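Local coordinates for Dbv8 protein (Nonomuraea, PDB 4MFZ) that probably transfers a long aliphatic acyl chain from acyl-CoA to an amine of a glycopeptide antibiotic, as a GNAT-family N-acyltransferase, at residues R144-T156 with R235-H247. Residues are numbered along the deposited sequence; the frame is centred on the assembly and turned at random.
Sequences RFHATRDIPEATT and RARPFFERHFPEH
The Arg149 guanidinium has one face against Phe244, whose CE2 lies toward the rim of the group, and its edge turned to His243 O and Glu246 OE2; guanidinium and ring planes are 32° apart. The His243 ring takes Ile151 CD1 over one face in a CH-pi contact (4.3 Å from CD1 to the ring centroid), while Arg242 CG of its own helix sits over the centre of the other; His243 CD2 lies over a face of Phe239, toward the rim. Phe145 CZ meets the Phe244 ring near its plane, at the edge, and Arg149 CG lies over one face of the Phe145 ring, toward the rim. These groups join a Schellman motif, which ends helix 130-148 at Asp150, to the C-terminal end of helix 226-243, and so link the N-terminal acyltransferase region to the GNAT-like one. Between the two segments, His243 ND1 gives its hydrogen to Arg149 O at 2.7 Å. Arg149 answers with its side chain: bent at chi2 (-46°), it carries NH1 to His243 O, 2.9 Å away in the carbonyl plane on a lone pair. Backbone and side chain of each residue thus hold the other, and the same NH1 forms a salt bridge with Glu246. Beyond Asp150, Ile151 CD1 wedges among three aromatic side chains, 4.0 Å from Phe239 CZ and 3.8 Å from Phe244 CE1. Pro152, the N-cap of helix 153-160, sets CD beside His243 NE2, and Thr155 brings OG1 alongside Phe239 CZ and CE1. Tyr194 and Leu196 of strand 193-196 back this layer, touching Phe145 and Phe244, and Phe239, respectively. Glu246 OE2 receives Arg149 NH1 at 2.6 Å from above the carboxylate plane, 41° out of it.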
loop_
_atom_site.group_PDB
_atom_site.type_symbol
_atom_site.label_atom_id
_atom_site.label_comp_id
_atom_site.label_asym_id
_atom_site.label_seq_id
_atom_site.Cartn_x
_atom_site.Cartn_y
_atom_site.Cartn_z
ATOM N N ARG A 144 -11.233 12.114 -10.759
ATOM C CA ARG A 144 -11.113 13.441 -11.355
ATOM C C ARG A 144 -9.652 13.840 -11.578
ATOM O O ARG A 144 -9.308 14.347 -12.650
ATOM C CB ARG A 144 -11.866 14.503 -10.557
ATOM C CG ARG A 144 -13.369 14.435 -10.769
ATOM C CD ARG A 144 -14.076 15.631 -10.138
ATOM N NE ARG A 144 -13.863 15.758 -8.700
ATOM C CZ ARG A 144 -14.636 15.223 -7.760
ATOM N NH1 ARG A 144 -15.693 14.478 -8.078
ATOM N NH2 ARG A 144 -14.330 15.425 -6.483
ATOM N N PHE A 145 -8.783 13.598 -10.599
ATOM C CA PHE A 145 -7.339 13.887 -10.768
ATOM C C PHE A 145 -6.682 13.094 -11.931
ATOM O O PHE A 145 -5.967 13.654 -12.757
ATOM C CB PHE A 145 -6.553 13.648 -9.469
ATOM C CG PHE A 145 -5.080 13.957 -9.599
ATOM C CD1 PHE A 145 -4.647 15.269 -9.852
ATOM C CD2 PHE A 145 -4.128 12.947 -9.499
ATOM C CE1 PHE A 145 -3.297 15.568 -10.017
ATOM C CE2 PHE A 145 -2.773 13.244 -9.644
ATOM C CZ PHE A 145 -2.353 14.553 -9.909
ATOM N N HIS A 146 -6.922 11.790 -11.967
ATOM C CA HIS A 146 -6.479 10.949 -13.069
ATOM C C HIS A 146 -6.916 11.502 -14.415
ATOM O O HIS A 146 -6.071 11.653 -15.289
ATOM C CB HIS A 146 -6.943 9.506 -12.866
ATOM C CG HIS A 146 -6.062 8.686 -11.926
ATOM N ND1 HIS A 146 -6.075 7.330 -11.931
ATOM C CD2 HIS A 146 -5.117 9.067 -10.958
ATOM C CE1 HIS A 146 -5.218 6.867 -11.000
ATOM N NE2 HIS A 146 -4.638 7.927 -10.393
ATOM N N ALA A 147 -8.201 11.848 -14.591
ATOM C CA ALA A 147 -8.676 12.446 -15.868
ATOM C C ALA A 147 -7.960 13.728 -16.269
ATOM O O ALA A 147 -7.640 13.905 -17.461
ATOM C CB ALA A 147 -10.188 12.673 -15.875
ATOM N N THR A 148 -7.718 14.637 -15.315
ATOM C CA THR A 148 -7.015 15.875 -15.660
ATOM C C THR A 148 -5.613 15.574 -16.179
ATOM O O THR A 148 -5.061 16.360 -16.935
ATOM C CB THR A 148 -6.885 16.889 -14.492
ATOM O OG1 THR A 148 -5.924 16.416 -13.540
ATOM C CG2 THR A 148 -8.211 17.165 -13.810
ATOM N N ARG A 149 -5.037 14.450 -15.740
ATOM C CA ARG A 149 -3.711 14.014 -16.202
ATOM C C ARG A 149 -3.750 13.071 -17.420
ATOM O O ARG A 149 -2.704 12.584 -17.857
ATOM C CB ARG A 149 -2.927 13.340 -15.062
ATOM C CG ARG A 149 -2.542 14.253 -13.921
ATOM C CD ARG A 149 -1.974 15.537 -14.465
ATOM N NE ARG A 149 -1.543 16.421 -13.397
ATOM C CZ ARG A 149 -0.274 16.654 -13.098
ATOM N NH1 ARG A 149 0.700 16.063 -13.780
ATOM N NH2 ARG A 149 0.020 17.511 -12.131
ATOM N N ASP A 150 -4.957 12.812 -17.936
ATOM C CA ASP A 150 -5.198 11.890 -19.048
ATOM C C ASP A 150 -4.713 10.452 -18.788
ATOM O O ASP A 150 -4.320 9.750 -19.721
ATOM C CB ASP A 150 -4.655 12.459 -20.383
ATOM C CG ASP A 150 -5.424 13.700 -20.836
ATOM O OD1 ASP A 150 -6.669 13.610 -20.994
ATOM O OD2 ASP A 150 -4.800 14.777 -21.012
ATOM N N ILE A 151 -4.757 10.020 -17.525
ATOM C CA ILE A 151 -4.397 8.643 -17.203
ATOM C C ILE A 151 -5.390 7.742 -17.913
ATOM O O ILE A 151 -6.584 7.912 -17.750
ATOM C CB ILE A 151 -4.436 8.326 -15.682
ATOM C CG1 ILE A 151 -3.707 9.394 -14.860
ATOM C CG2 ILE A 151 -3.882 6.932 -15.416
ATOM C CD1 ILE A 151 -2.203 9.453 -15.035
ATOM N N PRO A 152 -4.906 6.773 -18.699
ATOM C CA PRO A 152 -5.866 5.865 -19.346
ATOM C C PRO A 152 -6.784 5.128 -18.337
ATOM O O PRO A 152 -6.365 4.829 -17.227
ATOM C CB PRO A 152 -4.958 4.874 -20.088
ATOM C CG PRO A 152 -3.672 5.625 -20.296
ATOM C CD PRO A 152 -3.509 6.405 -19.009
ATOM N N GLU A 153 -8.017 4.825 -18.739
ATOM C CA GLU A 153 -8.977 4.179 -17.854
ATOM C C GLU A 153 -8.450 2.842 -17.283
ATOM O O GLU A 153 -8.593 2.569 -16.094
ATOM C CB GLU A 153 -10.321 4.010 -18.581
ATOM C CG GLU A 153 -11.503 3.699 -17.682
ATOM C CD GLU A 153 -11.918 4.865 -16.751
ATOM O OE1 GLU A 153 -11.441 6.041 -16.889
ATOM O OE2 GLU A 153 -12.758 4.592 -15.858
ATOM N N ALA A 154 -7.816 2.032 -18.125
ATOM C CA ALA A 154 -7.247 0.756 -17.711
ATOM C C ALA A 154 -6.176 0.890 -16.615
ATOM O O ALA A 154 -6.133 0.065 -15.693
ATOM C CB ALA A 154 -6.660 0.015 -18.907
ATOM N N THR A 155 -5.304 1.886 -16.719
ATOM C CA THR A 155 -4.277 1.998 -15.691
ATOM C C THR A 155 -4.842 2.495 -14.352
ATOM O O THR A 155 -4.416 2.036 -13.304
ATOM C CB THR A 155 -2.947 2.645 -16.179
ATOM O OG1 THR A 155 -2.664 3.874 -15.505
ATOM C CG2 THR A 155 -2.911 2.767 -17.694
ATOM N N THR A 156 -5.856 3.355 -14.396
ATOM C CA THR A 156 -6.602 3.716 -13.179
ATOM C C THR A 156 -7.169 2.434 -12.516
ATOM O O THR A 156 -6.907 2.186 -11.332
ATOM C CB THR A 156 -7.750 4.684 -13.489
ATOM O OG1 THR A 156 -7.218 5.941 -13.928
ATOM C CG2 THR A 156 -8.643 4.884 -12.273
ATOM N N ARG A 235 8.107 1.051 -19.811
ATOM C CA ARG A 235 6.982 1.970 -19.899
ATOM C C ARG A 235 7.025 3.137 -18.867
ATOM O O ARG A 235 6.338 4.144 -19.043
ATOM C CB ARG A 235 5.635 1.216 -19.717
ATOM C CG ARG A 235 5.143 0.371 -20.896
ATOM C CD ARG A 235 3.964 -0.534 -20.475
ATOM N NE ARG A 235 2.785 0.238 -20.046
ATOM C CZ ARG A 235 1.875 -0.149 -19.147
ATOM N NH1 ARG A 235 1.958 -1.343 -18.506
ATOM N NH2 ARG A 235 0.859 0.677 -18.883
ATOM N N ALA A 236 7.795 2.980 -17.798
ATOM C CA ALA A 236 7.776 3.930 -16.669
ATOM C C ALA A 236 8.147 5.333 -17.099
ATOM O O ALA A 236 7.328 6.228 -16.990
ATOM C CB ALA A 236 8.679 3.464 -15.533
ATOM N N ARG A 237 9.380 5.516 -17.578
ATOM C CA ARG A 237 9.852 6.830 -18.045
ATOM C C ARG A 237 8.904 7.555 -18.985
ATOM O O ARG A 237 8.571 8.716 -18.730
ATOM C CB ARG A 237 11.275 6.766 -18.643
ATOM C CG ARG A 237 12.340 7.238 -17.662
ATOM C CD ARG A 237 13.744 7.361 -18.256
ATOM N NE ARG A 237 13.808 7.937 -19.608
ATOM C CZ ARG A 237 14.888 7.862 -20.401
ATOM N NH1 ARG A 237 15.993 7.248 -19.987
ATOM N NH2 ARG A 237 14.877 8.400 -21.621
ATOM N N PRO A 238 8.462 6.905 -20.076
ATOM C CA PRO A 238 7.573 7.719 -20.916
ATOM C C PRO A 238 6.162 7.925 -20.353
ATOM O O PRO A 238 5.487 8.887 -20.733
ATOM C CB PRO A 238 7.504 6.948 -22.245
ATOM C CG PRO A 238 8.074 5.600 -21.958
ATOM C CD PRO A 238 8.997 5.743 -20.798
ATOM N N PHE A 239 5.708 7.023 -19.490
ATOM C CA PHE A 239 4.398 7.200 -18.858
ATOM C C PHE A 239 4.417 8.465 -18.004
ATOM O O PHE A 239 3.492 9.288 -18.106
ATOM C CB PHE A 239 4.022 5.980 -18.001
ATOM C CG PHE A 239 2.740 6.143 -17.227
ATOM C CD1 PHE A 239 1.513 5.813 -17.802
ATOM C CD2 PHE A 239 2.759 6.598 -15.898
ATOM C CE1 PHE A 239 0.329 5.955 -17.080
ATOM C CE2 PHE A 239 1.577 6.732 -15.175
ATOM C CZ PHE A 239 0.364 6.408 -15.764
ATOM N N PHE A 240 5.447 8.609 -17.171
ATOM C CA PHE A 240 5.497 9.725 -16.226
ATOM C C PHE A 240 5.879 11.042 -16.903
ATOM O O PHE A 240 5.564 12.120 -16.397
ATOM C CB PHE A 240 6.396 9.407 -15.018
ATOM C CG PHE A 240 5.792 8.395 -14.083
ATOM C CD1 PHE A 240 4.701 8.740 -13.264
ATOM C CD2 PHE A 240 6.261 7.079 -14.058
ATOM C CE1 PHE A 240 4.111 7.786 -12.433
ATOM C CE2 PHE A 240 5.669 6.125 -13.230
ATOM C CZ PHE A 240 4.592 6.489 -12.417
ATOM N N GLU A 241 6.556 10.947 -18.047
ATOM C CA GLU A 241 6.852 12.120 -18.868
ATOM C C GLU A 241 5.579 12.604 -19.564
ATOM O O GLU A 241 5.313 13.810 -19.645
ATOM C CB GLU A 241 7.947 11.781 -19.889
ATOM C CG GLU A 241 8.117 12.796 -21.013
ATOM C CD GLU A 241 8.590 14.168 -20.537
ATOM O OE1 GLU A 241 8.422 15.141 -21.313
ATOM O OE2 GLU A 241 9.124 14.287 -19.404
ATOM N N ARG A 242 4.794 11.663 -20.069
ATOM C CA ARG A 242 3.519 12.008 -20.659
ATOM C C ARG A 242 2.548 12.617 -19.632
ATOM O O ARG A 242 1.869 13.607 -19.931
ATOM C CB ARG A 242 2.884 10.786 -21.331
ATOM C CG ARG A 242 1.517 11.053 -21.920
ATOM C CD ARG A 242 0.893 9.782 -22.468
ATOM N NE ARG A 242 1.426 9.428 -23.784
ATOM C CZ ARG A 242 1.005 9.960 -24.935
ATOM N NH1 ARG A 242 0.040 10.879 -24.934
ATOM N NH2 ARG A 242 1.545 9.580 -26.094
ATOM N N HIS A 243 2.465 12.027 -18.440
ATOM C CA HIS A 243 1.398 12.414 -17.502
ATOM C C HIS A 243 1.819 13.296 -16.343
ATOM O O HIS A 243 0.970 13.970 -15.751
ATOM C CB HIS A 243 0.661 11.197 -16.982
ATOM C CG HIS A 243 0.083 10.326 -18.067
ATOM N ND1 HIS A 243 -1.000 10.689 -18.794
ATOM C CD2 HIS A 243 0.466 9.058 -18.530
ATOM C CE1 HIS A 243 -1.298 9.711 -19.681
ATOM N NE2 HIS A 243 -0.396 8.710 -19.519
ATOM N N PHE A 244 3.104 13.261 -15.981
ATOM C CA PHE A 244 3.649 14.067 -14.871
ATOM C C PHE A 244 4.960 14.713 -15.292
ATOM O O PHE A 244 5.982 14.533 -14.624
ATOM C CB PHE A 244 3.837 13.212 -13.612
ATOM C CG PHE A 244 2.542 12.626 -13.104
ATOM C CD1 PHE A 244 2.048 11.432 -13.626
ATOM C CD2 PHE A 244 1.791 13.295 -12.141
ATOM C CE1 PHE A 244 0.834 10.910 -13.186
ATOM C CE2 PHE A 244 0.583 12.776 -11.695
ATOM C CZ PHE A 244 0.099 11.594 -12.222
ATOM N N PRO A 245 4.943 15.458 -16.421
ATOM C CA PRO A 245 6.188 16.102 -16.882
ATOM C C PRO A 245 6.894 16.925 -15.797
ATOM O O PRO A 245 8.112 17.010 -15.841
ATOM C CB PRO A 245 5.735 17.002 -18.052
ATOM C CG PRO A 245 4.226 16.997 -18.031
ATOM C CD PRO A 245 3.811 15.731 -17.329
ATOM N N GLU A 246 6.144 17.482 -14.829
ATOM C CA GLU A 246 6.713 18.303 -13.730
ATOM C C GLU A 246 7.632 17.525 -12.819
ATOM O O GLU A 246 8.494 18.112 -12.158
ATOM C CB GLU A 246 5.645 18.904 -12.790
ATOM C CG GLU A 246 4.203 18.863 -13.234
ATOM C CD GLU A 246 3.581 17.484 -13.115
ATOM O OE1 GLU A 246 3.620 16.859 -12.030
ATOM O OE2 GLU A 246 3.031 17.039 -14.132
ATOM N N HIS A 247 7.394 16.216 -12.711
ATOM C CA HIS A 247 8.142 15.415 -11.738
ATOM C C HIS A 247 9.560 15.254 -12.178
ATOM O O HIS A 247 10.462 15.721 -11.502
ATOM C CB HIS A 247 7.455 14.076 -11.474
ATOM C CG HIS A 247 8.103 13.259 -10.375
ATOM N ND1 HIS A 247 8.051 13.613 -9.071
ATOM C CD2 HIS A 247 8.807 12.061 -10.427
ATOM C CE1 HIS A 247 8.708 12.693 -8.330
ATOM N NE2 HIS A 247 9.170 11.748 -9.163
#